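EvdO1 (Micromonospora carbonacea, PDB 4XBZ) is a phytanoyl-CoA dioxygenase-family oxygenase that probably catalyses an oxidative cyclization in the biosynthesis of an orthosomycin antibiotic. Local coordinates at residues 192-203 and 239-250. Sequence-based numbering, arbitrary orientation.
Sequences NCVWCIPESNYW and NILTLHGAPAVV. With NI (nickel (II) ion), chain I.
With chi1 at 57°, S200 holds OG between its own backbone N and carbonyl carbon, facing L243; H244, with a similar chi1 of 54°, turns its ring off the sheet to the nickel. S200 OG accepts from L243 N at 2.9 Å and donates to I197 O at 2.6 Å, in the carbonyl plane, so one hydroxyl ties the I197–S200 type II turn to the residue before the metal ligand. Replacing S200 by alanine removes the hydroxyl and is likely to leave L243 N without its acceptor and the turn less firmly tied to L243. Antiparallel pairing continues from there: I197 N reaches L243 O, and W195 and G245 exchange two bonds, W195 N meeting G245 O at 3.0 Å almost head-on to the carbonyl. Between them C196 and H244 form a non-hydrogen-bonded pair, their CB atoms 4.0 Å apart. On the W195 side of the sheet, I197 CD1 and L243 CD2 run alongside each other at 3.5 Å, with W159 of strand 157-160 against both. At the far end V249 lays both methyls on the amide of N192, whose OD1 is hydrogen-bonded to R254. H244 ND1 donates to T242 O at 2.8 Å, nearly in the ring plane, which fixes the ring's rotation and presents NE2 to nickel at 2.3 Å. H160 and D162 complete the two-His, one-carboxylate triad, a double-stranded beta-helix site that in related oxygenases holds iron, so nickel probably stands in for it.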
ATOM      1  N   ASN A 192      -7.857  28.647  -7.380  1.00 37.72           N
ATOM      2  CA  ASN A 192      -8.742  28.250  -6.271  1.00 32.74           C
ATOM      3  C   ASN A 192      -8.776  26.726  -6.092  1.00 31.82           C
ATOM      4  O   ASN A 192      -9.703  26.062  -6.552  1.00 31.65           O
ATOM      5  CB  ASN A 192     -10.166  28.781  -6.495  1.00 31.11           C
ATOM      6  CG  ASN A 192     -11.039  28.725  -5.217  1.00 36.73           C
ATOM      7  OD1 ASN A 192     -10.746  27.988  -4.269  1.00 36.19           O
ATOM      8  ND2 ASN A 192     -12.112  29.505  -5.200  1.00 33.31           N
ATOM      9  N   CYS A 193      -7.766  26.182  -5.414  1.00 32.05           N
ATOM     10  CA  CYS A 193      -7.577  24.732  -5.306  1.00 30.58           C
ATOM     11  C   CYS A 193      -6.703  24.362  -4.106  1.00 33.69           C
ATOM     12  O   CYS A 193      -6.217  25.244  -3.389  1.00 32.31           O
ATOM     13  CB  CYS A 193      -6.951  24.156  -6.589  1.00 32.10           C
ATOM     14  SG  CYS A 193      -5.201  24.646  -6.937  1.00 30.93           S
ATOM     15  N   VAL A 194      -6.514  23.056  -3.896  1.00 29.14           N
ATOM     16  CA  VAL A 194      -5.646  22.553  -2.834  1.00 30.18           C
ATOM     17  C   VAL A 194      -4.198  22.524  -3.288  1.00 27.70           C
ATOM     18  O   VAL A 194      -3.913  22.195  -4.444  1.00 29.37           O
ATOM     19  CB  VAL A 194      -6.024  21.112  -2.389  1.00 32.59           C
ATOM     20  CG1 VAL A 194      -5.246  20.722  -1.146  1.00 28.55           C
ATOM     21  CG2 VAL A 194      -7.508  20.995  -2.141  1.00 34.58           C
ATOM     22  N   TRP A 195      -3.286  22.842  -2.376  1.00 27.04           N
ATOM     23  CA  TRP A 195      -1.861  22.708  -2.655  1.00 30.42           C
ATOM     24  C   TRP A 195      -1.251  21.727  -1.655  1.00 31.21           C
ATOM     25  O   TRP A 195      -1.721  21.587  -0.532  1.00 26.77           O
ATOM     26  CB  TRP A 195      -1.142  24.062  -2.585  1.00 27.63           C
ATOM     27  CG  TRP A 195      -1.604  25.068  -3.611  1.00 30.52           C
ATOM     28  CD1 TRP A 195      -2.779  25.756  -3.606  1.00 31.66           C
ATOM     29  CD2 TRP A 195      -0.889  25.509  -4.775  1.00 34.95           C
ATOM     30  NE1 TRP A 195      -2.849  26.585  -4.693  1.00 33.45           N
ATOM     31  CE2 TRP A 195      -1.706  26.454  -5.432  1.00 33.58           C
ATOM     32  CE3 TRP A 195       0.353  25.191  -5.331  1.00 32.19           C
ATOM     33  CZ2 TRP A 195      -1.320  27.087  -6.614  1.00 36.67           C
ATOM     34  CZ3 TRP A 195       0.735  25.817  -6.507  1.00 40.31           C
ATOM     35  CH2 TRP A 195      -0.096  26.761  -7.133  1.00 37.28           C
ATOM     36  N   CYS A 196      -0.204  21.034  -2.057  1.00 29.21           N
ATOM     37  CA  CYS A 196       0.426  20.143  -1.105  1.00 34.65           C
ATOM     38  C   CYS A 196       1.921  20.074  -1.318  1.00 33.21           C
ATOM     39  O   CYS A 196       2.418  20.411  -2.396  1.00 34.48           O
ATOM     40  CB  CYS A 196      -0.189  18.755  -1.198  1.00 33.74           C
ATOM     41  SG  CYS A 196      -0.024  18.046  -2.805  1.00 48.36           S
ATOM     42  N   ILE A 197       2.635  19.647  -0.283  1.00 33.45           N
ATOM     43  CA  ILE A 197       4.071  19.437  -0.405  1.00 32.61           C
ATOM     44  C   ILE A 197       4.378  17.955  -0.619  1.00 30.53           C
ATOM     45  O   ILE A 197       4.315  17.156   0.321  1.00 29.06           O
ATOM     46  CB  ILE A 197       4.824  19.970   0.821  1.00 32.33           C
ATOM     47  CG1 ILE A 197       4.554  21.470   0.970  1.00 32.36           C
ATOM     48  CG2 ILE A 197       6.333  19.678   0.687  1.00 30.88           C
ATOM     49  CD1 ILE A 197       5.006  22.058   2.268  1.00 33.92           C
ATOM     50  N   PRO A 198       4.697  17.587  -1.867  1.00 32.31           N
ATOM     51  CA  PRO A 198       5.033  16.193  -2.202  1.00 31.90           C
ATOM     52  C   PRO A 198       6.076  15.612  -1.245  1.00 29.88           C
ATOM     53  O   PRO A 198       6.987  16.331  -0.842  1.00 31.85           O
ATOM     54  CB  PRO A 198       5.602  16.288  -3.627  1.00 28.55           C
ATOM     55  CG  PRO A 198       5.093  17.580  -4.169  1.00 27.75           C
ATOM     56  CD  PRO A 198       4.908  18.509  -3.001  1.00 29.78           C
ATOM     57  N   GLU A 199       5.906  14.350  -0.862  1.00 28.25           N
ATOM     58  CA  GLU A 199       6.865  13.627  -0.027  1.00 28.37           C
ATOM     59  C   GLU A 199       6.960  14.151   1.401  1.00 26.09           C
ATOM     60  O   GLU A 199       7.748  13.635   2.193  1.00 29.47           O
ATOM     61  CB  GLU A 199       8.266  13.641  -0.660  1.00 28.43           C
ATOM     62  CG  GLU A 199       8.309  13.168  -2.091  1.00 29.65           C
ATOM     63  CD  GLU A 199       9.729  13.085  -2.641  1.00 34.28           C
ATOM     64  OE1 GLU A 199      10.667  13.556  -1.971  1.00 37.00           O
ATOM     65  OE2 GLU A 199       9.910  12.521  -3.733  1.00 37.39           O
ATOM     66  N   SER A 200       6.145  15.132   1.767  1.00 27.55           N
ATOM     67  CA  SER A 200       6.139  15.562   3.167  1.00 25.59           C
ATOM     68  C   SER A 200       5.474  14.502   4.040  1.00 24.21           C
ATOM     69  O   SER A 200       5.555  14.566   5.267  1.00 26.11           O
ATOM     70  CB  SER A 200       5.440  16.921   3.336  1.00 28.75           C
ATOM     71  OG  SER A 200       4.105  16.898   2.853  1.00 27.14           O
ATOM     72  N   ASN A 201       4.824  13.521   3.414  1.00 26.26           N
ATOM     73  CA  ASN A 201       4.297  12.360   4.153  1.00 28.35           C
ATOM     74  C   ASN A 201       5.384  11.530   4.844  1.00 26.88           C
ATOM     75  O   ASN A 201       5.059  10.673   5.664  1.00 28.83           O
ATOM     76  CB  ASN A 201       3.486  11.438   3.234  1.00 28.74           C
ATOM     77  CG  ASN A 201       4.142  11.248   1.877  1.00 28.24           C
ATOM     78  OD1 ASN A 201       4.451  12.227   1.215  1.00 28.29           O
ATOM     79  ND2 ASN A 201       4.363   9.988   1.457  1.00 25.35           N
ATOM     80  N   TYR A 202       6.657  11.760   4.520  1.00 22.47           N
ATOM     81  CA  TYR A 202       7.733  11.072   5.247  1.00 28.47           C
ATOM     82  C   TYR A 202       8.523  11.957   6.230  1.00 29.86           C
ATOM     83  O   TYR A 202       9.479  11.494   6.852  1.00 30.32           O
ATOM     84  CB  TYR A 202       8.714  10.429   4.258  1.00 25.40           C
ATOM     85  CG  TYR A 202       8.099   9.350   3.405  1.00 25.92           C
ATOM     86  CD1 TYR A 202       7.800   8.096   3.939  1.00 25.03           C
ATOM     87  CD2 TYR A 202       7.822   9.573   2.060  1.00 25.00           C
ATOM     88  CE1 TYR A 202       7.234   7.098   3.157  1.00 20.93           C
ATOM     89  CE2 TYR A 202       7.260   8.572   1.269  1.00 23.20           C
ATOM     90  CZ  TYR A 202       6.969   7.344   1.826  1.00 23.44           C
ATOM     91  OH  TYR A 202       6.415   6.348   1.054  1.00 28.27           O
ATOM     92  N   TRP A 203       8.139  13.223   6.376  1.00 31.45           N
ATOM     93  CA  TRP A 203       8.872  14.129   7.262  1.00 29.54           C
ATOM     94  C   TRP A 203       8.686  13.763   8.728  1.00 30.80           C
ATOM     95  O   TRP A 203       7.571  13.472   9.168  1.00 30.57           O
ATOM     96  CB  TRP A 203       8.431  15.590   7.051  1.00 32.53           C
ATOM     97  CG  TRP A 203       8.831  16.197   5.736  1.00 27.20           C
ATOM     98  CD1 TRP A 203       9.573  15.614   4.749  1.00 30.37           C
ATOM     99  CD2 TRP A 203       8.506  17.509   5.270  1.00 30.74           C
ATOM    100  NE1 TRP A 203       9.717  16.476   3.690  1.00 28.96           N
ATOM    101  CE2 TRP A 203       9.080  17.651   3.988  1.00 31.24           C
ATOM    102  CE3 TRP A 203       7.777  18.579   5.808  1.00 28.18           C
ATOM    103  CZ2 TRP A 203       8.952  18.819   3.240  1.00 30.65           C
ATOM    104  CZ3 TRP A 203       7.649  19.729   5.067  1.00 30.89           C
ATOM    105  CH2 TRP A 203       8.230  19.843   3.789  1.00 28.02           C
ATOM    106  N   ASN A 239      -2.526  11.245   1.016  1.00 27.31           N
ATOM    107  CA  ASN A 239      -2.015  10.723   2.262  1.00 25.09           C
ATOM    108  C   ASN A 239      -2.253  11.754   3.352  1.00 26.55           C
ATOM    109  O   ASN A 239      -1.922  12.926   3.163  1.00 25.92           O
ATOM    110  CB  ASN A 239      -0.530  10.427   2.100  1.00 25.37           C
ATOM    111  CG  ASN A 239       0.066   9.696   3.275  1.00 26.15           C
ATOM    112  OD1 ASN A 239      -0.350   9.863   4.423  1.00 24.31           O
ATOM    113  ND2 ASN A 239       1.083   8.894   2.992  1.00 28.64           N
ATOM    114  N   ILE A 240      -2.823  11.328   4.477  1.00 25.08           N
ATOM    115  CA  ILE A 240      -3.155  12.258   5.559  1.00 31.40           C
ATOM    116  C   ILE A 240      -1.903  12.910   6.165  1.00 29.97           C
ATOM    117  O   ILE A 240      -2.006  13.930   6.852  1.00 31.26           O
ATOM    118  CB  ILE A 240      -3.957  11.559   6.687  1.00 30.43           C
ATOM    119  CG1 ILE A 240      -3.203  10.318   7.173  1.00 28.02           C
ATOM    120  CG2 ILE A 240      -5.351  11.165   6.192  1.00 27.19           C
ATOM    121  CD1 ILE A 240      -3.278  10.087   8.637  1.00 25.52           C
ATOM    122  N   LEU A 241      -0.736  12.323   5.904  1.00 22.76           N
ATOM    123  CA  LEU A 241       0.536  12.853   6.395  1.00 24.74           C
ATOM    124  C   LEU A 241       1.151  13.880   5.425  1.00 29.42           C
ATOM    125  O   LEU A 241       2.160  14.533   5.737  1.00 26.90           O
ATOM    126  CB  LEU A 241       1.538  11.706   6.633  1.00 25.66           C
ATOM    127  CG  LEU A 241       1.160  10.627   7.658  1.00 26.20           C
ATOM    128  CD1 LEU A 241       2.252   9.555   7.841  1.00 21.92           C
ATOM    129  CD2 LEU A 241       0.845  11.287   8.971  1.00 28.85           C
ATOM    130  N   THR A 242       0.573  14.000   4.231  1.00 27.99           N
ATOM    131  CA  THR A 242       1.038  15.021   3.301  1.00 30.81           C
ATOM    132  C   THR A 242       0.554  16.386   3.760  1.00 29.07           C
ATOM    133  O   THR A 242      -0.645  16.601   3.923  1.00 27.87           O
ATOM    134  CB  THR A 242       0.563  14.774   1.868  1.00 27.57           C
ATOM    135  OG1 THR A 242       0.916  13.444   1.470  1.00 27.17           O
ATOM    136  CG2 THR A 242       1.204  15.790   0.918  1.00 26.18           C
ATOM    137  N   LEU A 243       1.501  17.290   3.984  1.00 29.14           N
ATOM    138  CA  LEU A 243       1.201  18.676   4.329  1.00 30.31           C
ATOM    139  C   LEU A 243       0.416  19.348   3.204  1.00 27.54           C
ATOM    140  O   LEU A 243       0.826  19.302   2.044  1.00 25.33           O
ATOM    141  CB  LEU A 243       2.493  19.448   4.618  1.00 27.69           C
ATOM    142  CG  LEU A 243       2.298  20.764   5.370  1.00 33.93           C
ATOM    143  CD1 LEU A 243       1.716  20.494   6.745  1.00 31.33           C
ATOM    144  CD2 LEU A 243       3.607  21.537   5.486  1.00 35.74           C
ATOM    145  N   HIS A 244      -0.732  19.937   3.544  1.00 24.31           N
ATOM    146  CA  HIS A 244      -1.517  20.666   2.545  1.00 28.02           C
ATOM    147  C   HIS A 244      -2.241  21.889   3.103  1.00 27.80           C
ATOM    148  O   HIS A 244      -2.357  22.066   4.315  1.00 26.83           O
ATOM    149  CB  HIS A 244      -2.538  19.745   1.862  1.00 27.48           C
ATOM    150  CG  HIS A 244      -3.443  19.026   2.809  1.00 28.38           C
ATOM    151  ND1 HIS A 244      -2.994  18.038   3.661  1.00 32.36           N
ATOM    152  CD2 HIS A 244      -4.774  19.135   3.027  1.00 28.20           C
ATOM    153  CE1 HIS A 244      -4.008  17.578   4.371  1.00 32.39           C
ATOM    154  NE2 HIS A 244      -5.099  18.223   4.000  1.00 37.04           N
ATOM    155  N   GLY A 245      -2.735  22.721   2.190  1.00 27.24           N
ATOM    156  CA  GLY A 245      -3.370  23.978   2.545  1.00 29.44           C
ATOM    157  C   GLY A 245      -3.923  24.689   1.323  1.00 30.56           C
ATOM    158  O   GLY A 245      -3.802  24.211   0.190  1.00 29.00           O
ATOM    159  N   ALA A 246      -4.533  25.841   1.544  1.00 30.65           N
ATOM    160  CA  ALA A 246      -5.175  26.558   0.448  1.00 33.09           C
ATOM    161  C   ALA A 246      -5.143  28.047   0.728  1.00 30.84           C
ATOM    162  O   ALA A 246      -5.132  28.447   1.892  1.00 34.22           O
ATOM    163  CB  ALA A 246      -6.611  26.062   0.248  1.00 29.53           C
ATOM    164  N   PRO A 247      -5.112  28.874  -0.331  1.00 31.54           N
ATOM    165  CA  PRO A 247      -5.079  30.328  -0.152  1.00 34.28           C
ATOM    166  C   PRO A 247      -6.472  30.858   0.144  1.00 34.72           C
ATOM    167  O   PRO A 247      -7.445  30.175  -0.177  1.00 31.33           O
ATOM    168  CB  PRO A 247      -4.600  30.833  -1.517  1.00 34.87           C
ATOM    169  CG  PRO A 247      -5.286  29.881  -2.473  1.00 34.21           C
ATOM    170  CD  PRO A 247      -5.299  28.521  -1.754  1.00 33.29           C
ATOM    171  N   ALA A 248      -6.578  32.050   0.725  1.00 34.72           N
ATOM    172  CA  ALA A 248      -7.884  32.688   0.847  1.00 30.52           C
ATOM    173  C   ALA A 248      -8.476  32.867  -0.561  1.00 34.10           C
ATOM    174  O   ALA A 248      -7.741  33.179  -1.503  1.00 35.53           O
ATOM    175  CB  ALA A 248      -7.762  34.005   1.574  1.00 32.46           C
ATOM    176  N   VAL A 249      -9.778  32.618  -0.719  1.00 35.23           N
ATOM    177  CA  VAL A 249     -10.425  32.665  -2.042  1.00 31.00           C
ATOM    178  C   VAL A 249     -11.855  33.224  -1.985  1.00 31.48           C
ATOM    179  O   VAL A 249     -12.484  33.229  -0.919  1.00 30.95           O
ATOM    180  CB  VAL A 249     -10.491  31.265  -2.696  1.00 36.99           C
ATOM    181  CG1 VAL A 249      -9.091  30.774  -3.092  1.00 35.76           C
ATOM    182  CG2 VAL A 249     -11.207  30.263  -1.780  1.00 27.41           C
ATOM    183  N   VAL A 250     -12.362  33.664  -3.142  1.00 31.36           N
ATOM    184  CA  VAL A 250     -13.723  34.226  -3.283  1.00 33.06           C
ATOM    185  C   VAL A 250     -14.432  33.716  -4.546  1.00 30.38           C
ATOM    186  O   VAL A 250     -13.793  33.355  -5.516  1.00 33.69           O
ATOM    187  CB  VAL A 250     -13.707  35.780  -3.333  1.00 31.41           C
ATOM    188  CG1 VAL A 250     -13.155  36.357  -2.053  1.00 38.38           C
ATOM    189  CG2 VAL A 250     -12.876  36.274  -4.509  1.00 34.22           C
TER
HETATM  190 NI    NI I 401      -7.011  18.496   5.307  1.00 49.52          NI
HETATM  191  O   HOH W   1     -11.700  32.111  -7.395  1.00 33.68           O